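Local coordinates for protein glycerol dehydrogenase (Bacillus coagulans, PDB 6CSJ) that probably catalyses the NAD+-dependent oxidation of glycerol and related polyols and, in this double mutant, has acquired D-lactate dehydrogenase activity, at residues G248-A251 with A252-I256; H267-Y270 with H271-V275; I352-A355 with D356-R360. The protein carries 2 engineered substitutions. All coordinates share one frame; numbering follows the deposited sequence.

Contact 1. Residues G248-A251 with A252-I256; sequences GGLA and AAHAI
A251 holds the N-cap position of helix 252-259, and its carbonyl O receives the first turn's bond from A255 N, a straight (163°) but weak one at 3.4 Å. Ahead of it the chain leaves helix 228-248 through G249, whose positive phi of 118° would press a beta carbon against the carbonyl O of G248; glycine alone avoids that collision. L250 supplies the side-chain contact. With CG anti to its own carbonyl carbon (chi1 -64°), the branch ends in CD2, which rests over one face of the H254 imidazole, 4.2 Å from the ring centroid and 3.8 Å from H254 CG. This is a CH-pi contact, and a branched aliphatic residue suits it, presenting a methyl to the ring without competing for its nitrogens. H254 ND1 is instead bonded to E178 OE1, while OE2 of the same carboxylate takes the backbone N of A251. An alanine cap has no side-chain acceptor to offer the helix start; Q282 OE1 accepts A253 N, and more weakly A252 N. A251 O also receives T335 OG1. The small methyls of A251 to A253 let the turn lie close to helix 271-285. Chemically, the methyl on its face and the carboxylate at ND1 together limit how the H254 ring can turn, and so probably help to set the direction in which its NE2 points.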
loop_
_atom_site.group_PDB
_atom_site.type_symbol
_atom_site.label_atom_id
_atom_site.label_comp_id
_atom_site.label_asym_id
_atom_site.label_seq_id
_atom_site.Cartn_x
_atom_site.Cartn_y
_atom_site.Cartn_z
ATOM N N GLY A 248 12.481 -3.261 4.492
ATOM C CA GLY A 248 12.556 -3.931 5.804
ATOM C C GLY A 248 12.057 -5.367 5.829
ATOM O O GLY A 248 12.474 -6.137 6.684
ATOM N N GLY A 249 11.155 -5.722 4.911
ATOM C CA GLY A 249 10.753 -7.110 4.691
ATOM C C GLY A 249 9.285 -7.323 4.971
ATOM O O GLY A 249 8.727 -6.711 5.876
ATOM N N LEU A 250 8.653 -8.192 4.189
ATOM C CA LEU A 250 7.319 -8.690 4.500
ATOM C C LEU A 250 7.456 -10.057 5.205
ATOM O O LEU A 250 8.527 -10.679 5.183
ATOM C CB LEU A 250 6.474 -8.808 3.227
ATOM C CG LEU A 250 6.127 -7.529 2.449
ATOM C CD1 LEU A 250 7.328 -6.807 1.873
ATOM C CD2 LEU A 250 5.223 -7.951 1.312
ATOM N N ALA A 251 6.364 -10.518 5.805
ATOM C CA ALA A 251 6.377 -11.748 6.589
ATOM C C ALA A 251 4.972 -12.380 6.662
ATOM O O ALA A 251 4.316 -12.527 5.625
ATOM C CB ALA A 251 6.987 -11.494 7.964
ATOM N N ALA A 252 4.493 -12.731 7.848
ATOM C CA ALA A 252 3.299 -13.563 7.971
ATOM C C ALA A 252 2.023 -12.811 7.669
ATOM O O ALA A 252 1.092 -13.395 7.131
ATOM C CB ALA A 252 3.225 -14.169 9.372
ATOM N N ALA A 253 1.974 -11.530 8.027
ATOM C CA ALA A 253 0.766 -10.707 7.849
ATOM C C ALA A 253 0.348 -10.570 6.390
ATOM O O ALA A 253 -0.828 -10.732 6.078
ATOM C CB ALA A 253 0.953 -9.332 8.459
ATOM N N HIS A 254 1.306 -10.276 5.512
ATOM C CA HIS A 254 1.022 -10.220 4.073
ATOM C C HIS A 254 0.712 -11.584 3.474
ATOM O O HIS A 254 -0.193 -11.693 2.640
ATOM C CB HIS A 254 2.127 -9.484 3.274
ATOM C CG HIS A 254 1.882 -8.005 3.145
ATOM N ND1 HIS A 254 1.968 -7.141 4.225
ATOM C CD2 HIS A 254 1.398 -7.259 2.114
ATOM C CE1 HIS A 254 1.643 -5.920 3.840
ATOM N NE2 HIS A 254 1.317 -5.961 2.556
ATOM N N ALA A 255 1.436 -12.620 3.912
ATOM C CA ALA A 255 1.145 -13.990 3.481
ATOM C C ALA A 255 -0.263 -14.410 3.882
ATOM O O ALA A 255 -0.984 -14.989 3.077
ATOM C CB ALA A 255 2.166 -14.962 4.029
ATOM N N ILE A 256 -0.653 -14.092 5.114
ATOM C CA ILE A 256 -1.998 -14.391 5.607
ATOM C C ILE A 256 -3.060 -13.557 4.865
ATOM O O ILE A 256 -4.139 -14.081 4.565
ATOM C CB ILE A 256 -2.088 -14.266 7.155
ATOM C CG1 ILE A 256 -1.277 -15.393 7.809
ATOM C CG2 ILE A 256 -3.539 -14.349 7.643
ATOM C CD1 ILE A 256 -0.933 -15.160 9.273
#

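Contact 2. Residues H267-Y270 with H271-V275; sequences HHMY and HGEKV
Y270 and E273 make the first shell: the backbone N of Y270 donates to E273 OE1 at 2.9 Å, a nearly straight bond (159°) that reaches the oxygen on its anti side, 33° out of the carboxylate plane. E273 stretches back to it with CG anti to its own carbonyl carbon (chi1 -67°) and an extended chain beyond. The Y270 side chain runs alongside and points the same way, Y270 CD2 lying 3.8 Å from E273 OE1. M269 crosses E273 at about a right angle; its bent chain brings M269 CE to 3.4 Å from E273 OE1.

On the other flank K274 folds back: the bends at chi3 and chi4 turn NZ to the loop, where it donates to M269 O at 3.0 Å from above the carbonyl plane, while K274 CG packs 4.0 Å from M269 CB. Lysine suits the place: its long chain reaches back to the loop, and its ammonium can serve two carbonyls, M269 O and T266 O. With an alanine here, the M269 and T266 carbonyls would probably be left without their shared ammonium partner, and the loop would be less firmly tied to the helix. The first backbone bond, K274 N to Y270 O, is 3.2 Å long.

Farther out, R163 forms a salt bridge with E273 OE2, holding the carboxylate from its far oxygen, and S167 OG bonds weakly to E273 N. H271, the first residue of the helix, meets the rings of H254 and H257 and touches D171.

Y270 is the N-cap and E273 stands three residues later, which reproduces one half of a capping box: the glutamate accepts the cap residue's N-H, as at many helix starts.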
loop_
_atom_site.group_PDB
_atom_site.type_symbol
_atom_site.label_atom_id
_atom_site.label_comp_id
_atom_site.label_asym_id
_atom_site.label_seq_id
_atom_site.Cartn_x
_atom_site.Cartn_y
_atom_site.Cartn_z
ATOM N N HIS A 267 -13.538 -10.743 0.047
ATOM C CA HIS A 267 -13.203 -9.966 -1.162
ATOM C C HIS A 267 -13.724 -8.516 -1.136
ATOM O O HIS A 267 -13.121 -7.642 -1.734
ATOM C CB HIS A 267 -13.678 -10.675 -2.440
ATOM C CG HIS A 267 -12.960 -11.960 -2.726
ATOM N ND1 HIS A 267 -13.412 -12.879 -3.648
ATOM C CD2 HIS A 267 -11.834 -12.492 -2.193
ATOM C CE1 HIS A 267 -12.586 -13.911 -3.681
ATOM N NE2 HIS A 267 -11.616 -13.698 -2.809
ATOM N N HIS A 268 -14.827 -8.266 -0.430
ATOM C CA HIS A 268 -15.341 -6.899 -0.263
ATOM C C HIS A 268 -14.507 -6.025 0.719
ATOM O O HIS A 268 -14.719 -4.818 0.785
ATOM C CB HIS A 268 -16.829 -6.924 0.135
ATOM C CG HIS A 268 -17.076 -7.133 1.597
ATOM N ND1 HIS A 268 -17.022 -8.378 2.195
ATOM C CD2 HIS A 268 -17.389 -6.258 2.585
ATOM C CE1 HIS A 268 -17.296 -8.261 3.485
ATOM N NE2 HIS A 268 -17.518 -6.983 3.748
ATOM N N MET A 269 -13.595 -6.628 1.482
ATOM C CA MET A 269 -12.712 -5.880 2.382
ATOM C C MET A 269 -11.477 -5.401 1.630
ATOM O O MET A 269 -10.961 -6.101 0.758
ATOM C CB MET A 269 -12.256 -6.751 3.559
ATOM C CG MET A 269 -13.380 -7.387 4.369
ATOM S SD MET A 269 -14.559 -6.220 5.067
ATOM C CE MET A 269 -13.571 -5.365 6.298
ATOM N N TYR A 270 -10.994 -4.218 1.985
ATOM C CA TYR A 270 -9.808 -3.655 1.347
ATOM C C TYR A 270 -8.528 -4.309 1.850
ATOM O O TYR A 270 -8.516 -4.995 2.864
ATOM C CB TYR A 270 -9.740 -2.131 1.551
ATOM C CG TYR A 270 -10.926 -1.373 0.985
ATOM C CD1 TYR A 270 -11.370 -1.590 -0.325
ATOM C CD2 TYR A 270 -11.590 -0.420 1.742
ATOM C CE1 TYR A 270 -12.460 -0.901 -0.838
ATOM C CE2 TYR A 270 -12.664 0.287 1.234
ATOM C CZ TYR A 270 -13.095 0.046 -0.059
ATOM O OH TYR A 270 -14.169 0.723 -0.581
ATOM N N HIS A 271 -7.455 -4.078 1.103
ATOM C CA HIS A 271 -6.133 -4.663 1.329
ATOM C C HIS A 271 -5.673 -4.478 2.776
ATOM O O HIS A 271 -5.402 -5.446 3.474
ATOM C CB HIS A 271 -5.140 -4.047 0.327
ATOM C CG HIS A 271 -3.780 -4.678 0.318
ATOM N ND1 HIS A 271 -3.396 -5.607 -0.629
ATOM C CD2 HIS A 271 -2.693 -4.467 1.105
ATOM C CE1 HIS A 271 -2.141 -5.963 -0.405
ATOM N NE2 HIS A 271 -1.696 -5.287 0.638
ATOM N N GLY A 272 -5.632 -3.238 3.237
ATOM C CA GLY A 272 -5.093 -2.920 4.566
ATOM C C GLY A 272 -5.950 -3.384 5.735
ATOM O O GLY A 272 -5.433 -3.650 6.829
ATOM N N GLU A 273 -7.255 -3.481 5.508
ATOM C CA GLU A 273 -8.178 -4.040 6.496
ATOM C C GLU A 273 -7.843 -5.508 6.762
ATOM O O GLU A 273 -7.780 -5.940 7.912
ATOM C CB GLU A 273 -9.632 -3.887 6.028
ATOM C CG GLU A 273 -10.088 -2.428 5.967
ATOM C CD GLU A 273 -11.451 -2.225 5.318
ATOM O OE1 GLU A 273 -11.864 -3.041 4.460
ATOM O OE2 GLU A 273 -12.105 -1.214 5.656
ATOM N N LYS A 274 -7.591 -6.266 5.698
ATOM C CA LYS A 274 -7.182 -7.661 5.835
ATOM C C LYS A 274 -5.765 -7.802 6.401
ATOM O O LYS A 274 -5.507 -8.731 7.173
ATOM C CB LYS A 274 -7.329 -8.415 4.516
ATOM C CG LYS A 274 -8.795 -8.668 4.164
ATOM C CD LYS A 274 -8.988 -9.337 2.805
ATOM C CE LYS A 274 -8.507 -8.467 1.654
ATOM N NZ LYS A 274 -9.384 -8.614 0.464
ATOM N N VAL A 275 -4.866 -6.892 6.030
ATOM C CA VAL A 275 -3.513 -6.879 6.591
ATOM C C VAL A 275 -3.550 -6.613 8.105
ATOM O O VAL A 275 -2.743 -7.181 8.843
ATOM C CB VAL A 275 -2.589 -5.874 5.845
ATOM C CG1 VAL A 275 -1.274 -5.638 6.579
ATOM C CG2 VAL A 275 -2.295 -6.383 4.446
#

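Contact 3. Residues I352-A355 with D356-R360; sequences IVTA and DSVGR
D356 and V353 meet through a water: the flat carboxylate of D356 takes a hydrogen from it at OD2, and the same water gives its other hydrogen to V353 O at 2.9 Å. V353 O thus takes two donors, the water and S357 N at 3.0 Å. At the carboxylate's second oxygen, OD1, the partner is the backbone N of L309. The peptide groups are the other flat units, and each carbonyl here receives its helical N-H from 20° to 23° off its plane.

S357 completes the small network by donating its hydroxyl to the water, 2.9 Å from OG. Its OG stands anti to the carbonyl carbon, which places OG beside the backbone of the preceding turn, within reach of the water. Serine fits this exposed side because a short hydroxyl can serve the water while staying close to the backbone. Aspartate fits one position earlier: CG lies anti to the backbone N (chi1 177°), which carries the carboxylate off the helix toward the loop of T308 and L309, where one oxygen reaches the water and the other L309.

Round the helix, methyl groups lie against the backbone and one another. V358 CG2 lies 3.3 Å from T354 O, beside the carbonyl that accepts V358 N at 2.8 Å, and it comes within 4.4 Å of T354 CG2. T354 OG1 is bonded to A350 O, a turn earlier, so a polar residue can sit here with its methyl turned to the valine. The ladder continues with D356 N to I352 O and with G359 N to A355 O, the latter 2.9 Å.

All of this lies in the middle of helix 345-365. T354, A355 and V358 pack on helix 271-285, where I284 touches all three; I352 and V353 rest on helix 319-329, and D356 faces the loop residues T308 and L317.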
loop_
_atom_site.group_PDB
_atom_site.type_symbol
_atom_site.label_atom_id
_atom_site.label_comp_id
_atom_site.label_asym_id
_atom_site.label_seq_id
_atom_site.Cartn_x
_atom_site.Cartn_y
_atom_site.Cartn_z
ATOM N N ILE A 352 -4.316 -18.149 13.004
ATOM C CA ILE A 352 -5.485 -17.477 12.434
ATOM C C ILE A 352 -6.717 -17.645 13.328
ATOM O O ILE A 352 -7.377 -16.657 13.679
ATOM C CB ILE A 352 -5.751 -17.953 10.975
ATOM C CG1 ILE A 352 -4.620 -17.443 10.068
ATOM C CG2 ILE A 352 -7.107 -17.461 10.451
ATOM C CD1 ILE A 352 -4.499 -18.164 8.741
ATOM N N VAL A 353 -7.019 -18.882 13.700
ATOM C CA VAL A 353 -8.215 -19.159 14.502
ATOM C C VAL A 353 -8.064 -18.546 15.900
ATOM O O VAL A 353 -9.031 -18.016 16.461
ATOM C CB VAL A 353 -8.522 -20.672 14.569
ATOM C CG1 VAL A 353 -9.662 -20.979 15.544
ATOM C CG2 VAL A 353 -8.867 -21.180 13.180
ATOM N N THR A 354 -6.848 -18.599 16.443
ATOM C CA THR A 354 -6.580 -18.022 17.759
ATOM C C THR A 354 -6.591 -16.484 17.711
ATOM O O THR A 354 -7.054 -15.840 18.661
ATOM C CB THR A 354 -5.270 -18.583 18.359
ATOM O OG1 THR A 354 -5.367 -20.017 18.427
ATOM C CG2 THR A 354 -5.003 -18.023 19.760
ATOM N N ALA A 355 -6.124 -15.896 16.608
ATOM C CA ALA A 355 -6.260 -14.448 16.411
ATOM C C ALA A 355 -7.729 -14.021 16.452
ATOM O O ALA A 355 -8.080 -13.029 17.108
ATOM C CB ALA A 355 -5.615 -14.020 15.100
ATOM N N ASP A 356 -8.573 -14.788 15.761
ATOM C CA ASP A 356 -10.024 -14.599 15.807
ATOM C C ASP A 356 -10.580 -14.731 17.233
ATOM O O ASP A 356 -11.391 -13.902 17.642
ATOM C CB ASP A 356 -10.730 -15.562 14.831
ATOM C CG ASP A 356 -12.235 -15.461 14.902
ATOM O OD1 ASP A 356 -12.813 -14.522 14.310
ATOM O OD2 ASP A 356 -12.845 -16.322 15.563
ATOM N N SER A 357 -10.131 -15.740 17.987
ATOM C CA SER A 357 -10.554 -15.904 19.397
ATOM C C SER A 357 -10.089 -14.734 20.275
ATOM O O SER A 357 -10.860 -14.251 21.096
ATOM C CB SER A 357 -10.052 -17.230 20.002
ATOM O OG SER A 357 -10.393 -18.357 19.203
ATOM N N VAL A 358 -8.838 -14.289 20.101
ATOM C CA VAL A 358 -8.294 -13.139 20.849
ATOM C C VAL A 358 -9.087 -11.855 20.546
ATOM O O VAL A 358 -9.410 -11.090 21.455
ATOM C CB VAL A 358 -6.774 -12.938 20.572
ATOM C CG1 VAL A 358 -6.278 -11.586 21.055
ATOM C CG2 VAL A 358 -5.965 -14.033 21.246
ATOM N N GLY A 359 -9.398 -11.631 19.279
ATOM C CA GLY A 359 -10.195 -10.475 18.875
ATOM C C GLY A 359 -11.593 -10.467 19.469
ATOM O O GLY A 359 -12.047 -9.436 19.978
ATOM N N ARG A 360 -12.265 -11.619 19.391
ATOM C CA ARG A 360 -13.592 -11.784 19.989
ATOM C C ARG A 360 -13.508 -11.533 21.478
ATOM O O ARG A 360 -14.327 -10.806 22.023
ATOM C CB ARG A 360 -14.188 -13.174 19.701
ATOM C CG ARG A 360 -14.644 -13.365 18.260
ATOM C CD ARG A 360 -15.201 -14.769 18.044
ATOM N NE ARG A 360 -16.569 -14.923 18.537
ATOM C CZ ARG A 360 -16.932 -15.390 19.737
ATOM N NH1 ARG A 360 -16.033 -15.780 20.639
ATOM N NH2 ARG A 360 -18.229 -15.474 20.033
HETATM O O HOH W 1 -11.878 -18.272 16.770
#

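How the contacts relate
The contacts follow one another along the chain, each closing before the next opens, and all lie in the helical part that follows the parallel sheet, which in this family probably binds the nucleotide. Contacts 1 and 2 start the consecutive helices 252-259 and 271-285, their centres about 15 Å apart, and meet where H254 NE2 comes within 3.6 Å of H271 NE2. With D171 touching H271, this cluster is consistent with the metal site of iron-containing alcohol dehydrogenases. Contact 3, farther out on helix 345-365, is about 18 Å from contact 1 and about 17 Å from contact 2, centre to centre; it touches contact 1 through I352 and I256, and packs on the later turns of helix 271-285, the helix that contact 2 begins.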